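Local coordinates for SLT domain-containing protein (PDB 6TAB) that probably cleaves peptidoglycan as a lysozyme of altered substrate specificity, facilitating exit of the predatory bacterium from its prey cell, at residues 138-143 / 167-172. Sequence-based numbering, arbitrary orientation.
Sequences SMVRFE and RGLLQI
Val140 and Leu170 mark the closest backbone approach, their CA atoms 5.4 Å apart, where the C-terminal part of helix 125-144 faces a type I turn running from Gly168 to Gln171. A G1 beta bulge accompanies the turn, Gln171 and Ile172 both facing Arg167. No hydrogen bond joins the two segments themselves; they meet through van der Waals contacts, a worked example of side chains and carbonyl oxygens fitting a loop against a helix. Val140 meets both leucines: its CG2, anti to the carbonyl carbon, touches Leu170 CD2 at 3.6 Å, the two side chains crossing at about a right angle, while CG1 reaches Leu169 CD2. Leu169 O lies 3.7 Å from both Val140 CA and Glu143 CB. Met139 adds its CB against the same Leu170 methyl. One turn further along the helix, Glu143 OE1 rests 3.5 Å from Gln171 CB. The bend at chi2 (-71°) brings Gln171 CD back toward the turn, and NE2 gives Gly168 O a nearly straight 3.0 Å bond on a lone pair; NE2 also bonds Met150 O. In this lysozyme-like SLT domain the loop leads from strand 163-167 to helix 174-178; Ser144, ending helix 125-144, bonds Leu169 O, Trp229 bonds Leu170 O, and Leu169 packs on helix 193-211.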
ATOM      1  N   SER A 138       3.685  -6.295  -2.133  1.00 12.08           N
ATOM      2  CA  SER A 138       4.474  -6.744  -0.984  1.00 12.46           C
ATOM      3  C   SER A 138       3.718  -6.499   0.331  1.00 12.65           C
ATOM      4  O   SER A 138       3.810  -7.298   1.291  1.00 13.31           O
ATOM      5  CB  SER A 138       5.894  -6.190  -0.977  1.00 13.02           C
ATOM      6  OG  SER A 138       5.964  -4.817  -0.663  1.00 14.00           O
ATOM      7  N   MET A 139       2.991  -5.368   0.407  1.00 11.96           N
ATOM      8  CA  MET A 139       2.146  -5.094   1.590  1.00 12.37           C
ATOM      9  C   MET A 139       1.007  -6.135   1.689  1.00 13.20           C
ATOM     10  O   MET A 139       0.706  -6.642   2.795  1.00 14.28           O
ATOM     11  CB  MET A 139       1.604  -3.660   1.523  1.00 13.40           C
ATOM     12  CG  MET A 139       2.711  -2.593   1.572  1.00 13.52           C
ATOM     13  SD  MET A 139       2.145  -0.944   0.973  1.00 14.22           S
ATOM     14  CE  MET A 139       0.824  -0.626   2.146  1.00 16.68           C
ATOM     15  N   VAL A 140       0.362  -6.440   0.553  1.00 12.63           N
ATOM     16  CA  VAL A 140      -0.701  -7.488   0.512  1.00 12.52           C
ATOM     17  C   VAL A 140      -0.141  -8.838   1.004  1.00 13.26           C
ATOM     18  O   VAL A 140      -0.830  -9.543   1.772  1.00 14.42           O
ATOM     19  CB  VAL A 140      -1.314  -7.570  -0.897  1.00 12.80           C
ATOM     20  CG1 VAL A 140      -2.214  -8.808  -1.024  1.00 14.31           C
ATOM     21  CG2 VAL A 140      -2.072  -6.283  -1.276  1.00 13.20           C
ATOM     22  N   ARG A 141       1.072  -9.198   0.567  1.00 13.03           N
ATOM     23  CA  ARG A 141       1.682 -10.487   0.974  1.00 13.72           C
ATOM     24  C   ARG A 141       1.641 -10.615   2.504  1.00 15.10           C
ATOM     25  O   ARG A 141       1.260 -11.678   3.025  1.00 17.33           O
ATOM     26  CB  ARG A 141       3.140 -10.602   0.488  1.00 16.83           C
ATOM     27  CG  ARG A 141       3.991 -11.702   1.130  1.00 20.51           C
ATOM     28  CD  ARG A 141       3.518 -13.125   0.982  1.00 21.63           C
ATOM     29  NE  ARG A 141       4.395 -14.018   1.760  1.00 25.87           N
ATOM     30  CZ  ARG A 141       4.213 -14.358   3.034  1.00 26.74           C
ATOM     31  NH1 ARG A 141       3.206 -13.840   3.729  1.00 28.83           N
ATOM     32  NH2 ARG A 141       5.049 -15.233   3.589  1.00 36.86           N
ATOM     33  N   PHE A 142       2.028  -9.547   3.220  1.00 14.41           N
ATOM     34  CA  PHE A 142       2.159  -9.637   4.701  1.00 15.83           C
ATOM     35  C   PHE A 142       0.869  -9.291   5.459  1.00 17.36           C
ATOM     36  O   PHE A 142       0.730  -9.731   6.612  1.00 22.98           O
ATOM     37  CB  PHE A 142       3.384  -8.849   5.207  1.00 16.14           C
ATOM     38  CG  PHE A 142       4.686  -9.496   4.797  1.00 16.61           C
ATOM     39  CD1 PHE A 142       5.077 -10.722   5.345  1.00 17.94           C
ATOM     40  CD2 PHE A 142       5.442  -8.978   3.759  1.00 15.96           C
ATOM     41  CE1 PHE A 142       6.242 -11.340   4.918  1.00 20.55           C
ATOM     42  CE2 PHE A 142       6.605  -9.592   3.341  1.00 17.49           C
ATOM     43  CZ  PHE A 142       6.988 -10.792   3.907  1.00 19.65           C
ATOM     44  N   GLU A 143      -0.042  -8.487   4.861  1.00 14.09           N
ATOM     45  CA  GLU A 143      -1.315  -8.193   5.541  1.00 15.69           C
ATOM     46  C   GLU A 143      -2.302  -9.375   5.446  1.00 15.22           C
ATOM     47  O   GLU A 143      -2.994  -9.664   6.424  1.00 16.45           O
ATOM     48  CB  GLU A 143      -1.936  -6.898   4.998  1.00 15.34           C
ATOM     49  CG  GLU A 143      -1.201  -5.633   5.384  1.00 15.67           C
ATOM     50  CD  GLU A 143      -1.277  -5.291   6.859  1.00 17.34           C
ATOM     51  OE1 GLU A 143      -2.094  -5.937   7.602  1.00 18.93           O
ATOM     52  OE2 GLU A 143      -0.595  -4.309   7.284  1.00 19.51           O
ATOM     53  N   ARG A 167     -10.232  -5.697   7.081  1.00 14.23           N
ATOM     54  CA  ARG A 167     -10.793  -6.517   6.002  1.00 14.94           C
ATOM     55  C   ARG A 167      -9.976  -6.468   4.709  1.00 14.39           C
ATOM     56  O   ARG A 167      -9.437  -5.425   4.288  1.00 14.40           O
ATOM     57  CB  ARG A 167     -12.233  -6.076   5.694  1.00 15.03           C
ATOM     58  CG  ARG A 167     -13.216  -6.220   6.852  1.00 15.77           C
ATOM     59  CD  ARG A 167     -14.602  -5.727   6.529  1.00 16.21           C
ATOM     60  NE  ARG A 167     -15.560  -5.872   7.605  1.00 19.70           N
ATOM     61  CZ  ARG A 167     -16.211  -6.953   7.984  1.00 20.96           C
ATOM     62  NH1 ARG A 167     -16.067  -8.074   7.287  1.00 22.94           N
ATOM     63  NH2 ARG A 167     -17.031  -6.888   9.041  1.00 23.03           N
ATOM     64  N   GLY A 168      -9.979  -7.625   4.016  1.00 14.46           N
ATOM     65  CA  GLY A 168      -9.507  -7.675   2.624  1.00 13.97           C
ATOM     66  C   GLY A 168      -7.986  -7.617   2.463  1.00 13.06           C
ATOM     67  O   GLY A 168      -7.208  -7.790   3.416  1.00 14.31           O
ATOM     68  N   LEU A 169      -7.577  -7.347   1.220  1.00 13.67           N
ATOM     69  CA  LEU A 169      -6.176  -7.521   0.791  1.00 13.36           C
ATOM     70  C   LEU A 169      -5.199  -6.716   1.671  1.00 12.44           C
ATOM     71  O   LEU A 169      -4.099  -7.213   2.011  1.00 13.73           O
ATOM     72  CB  LEU A 169      -6.011  -7.153  -0.688  1.00 13.41           C
ATOM     73  CG  LEU A 169      -6.666  -8.082  -1.705  1.00 14.14           C
ATOM     74  CD1 LEU A 169      -6.392  -7.555  -3.105  1.00 14.34           C
ATOM     75  CD2 LEU A 169      -6.200  -9.531  -1.536  1.00 14.84           C
ATOM     76  N   LEU A 170      -5.536  -5.436   1.954  1.00 12.40           N
ATOM     77  CA  LEU A 170      -4.657  -4.507   2.718  1.00 12.37           C
ATOM     78  C   LEU A 170      -5.139  -4.296   4.172  1.00 12.67           C
ATOM     79  O   LEU A 170      -4.612  -3.441   4.887  1.00 13.50           O
ATOM     80  CB  LEU A 170      -4.565  -3.170   1.953  1.00 11.78           C
ATOM     81  CG  LEU A 170      -3.767  -3.207   0.647  1.00 13.03           C
ATOM     82  CD1 LEU A 170      -4.010  -1.950  -0.171  1.00 14.80           C
ATOM     83  CD2 LEU A 170      -2.284  -3.414   0.916  1.00 14.41           C
ATOM     84  N   GLN A 171      -6.122  -5.089   4.622  1.00 12.87           N
ATOM     85  CA  GLN A 171      -6.571  -5.057   6.028  1.00 13.16           C
ATOM     86  C   GLN A 171      -6.974  -3.606   6.416  1.00 14.19           C
ATOM     87  O   GLN A 171      -6.508  -3.031   7.409  1.00 15.92           O
ATOM     88  CB  GLN A 171      -5.549  -5.725   6.955  1.00 14.10           C
ATOM     89  CG  GLN A 171      -5.498  -7.256   6.725  1.00 14.75           C
ATOM     90  CD  GLN A 171      -6.747  -7.949   7.234  1.00 14.56           C
ATOM     91  OE1 GLN A 171      -6.903  -8.166   8.443  1.00 16.87           O
ATOM     92  NE2 GLN A 171      -7.661  -8.290   6.331  1.00 15.33           N
ATOM     93  N   ILE A 172      -7.905  -3.063   5.626  1.00 13.56           N
ATOM     94  CA  ILE A 172      -8.510  -1.734   5.820  1.00 13.74           C
ATOM     95  C   ILE A 172      -9.825  -1.934   6.569  1.00 14.61           C
ATOM     96  O   ILE A 172     -10.476  -2.973   6.441  1.00 16.39           O
ATOM     97  CB  ILE A 172      -8.690  -1.016   4.463  1.00 15.44           C
ATOM     98  CG1 ILE A 172      -7.303  -0.762   3.818  1.00 16.83           C
ATOM     99  CG2 ILE A 172      -9.521   0.273   4.584  1.00 15.74           C
ATOM    100  CD1 ILE A 172      -7.340  -0.356   2.351  1.00 17.51           C
TER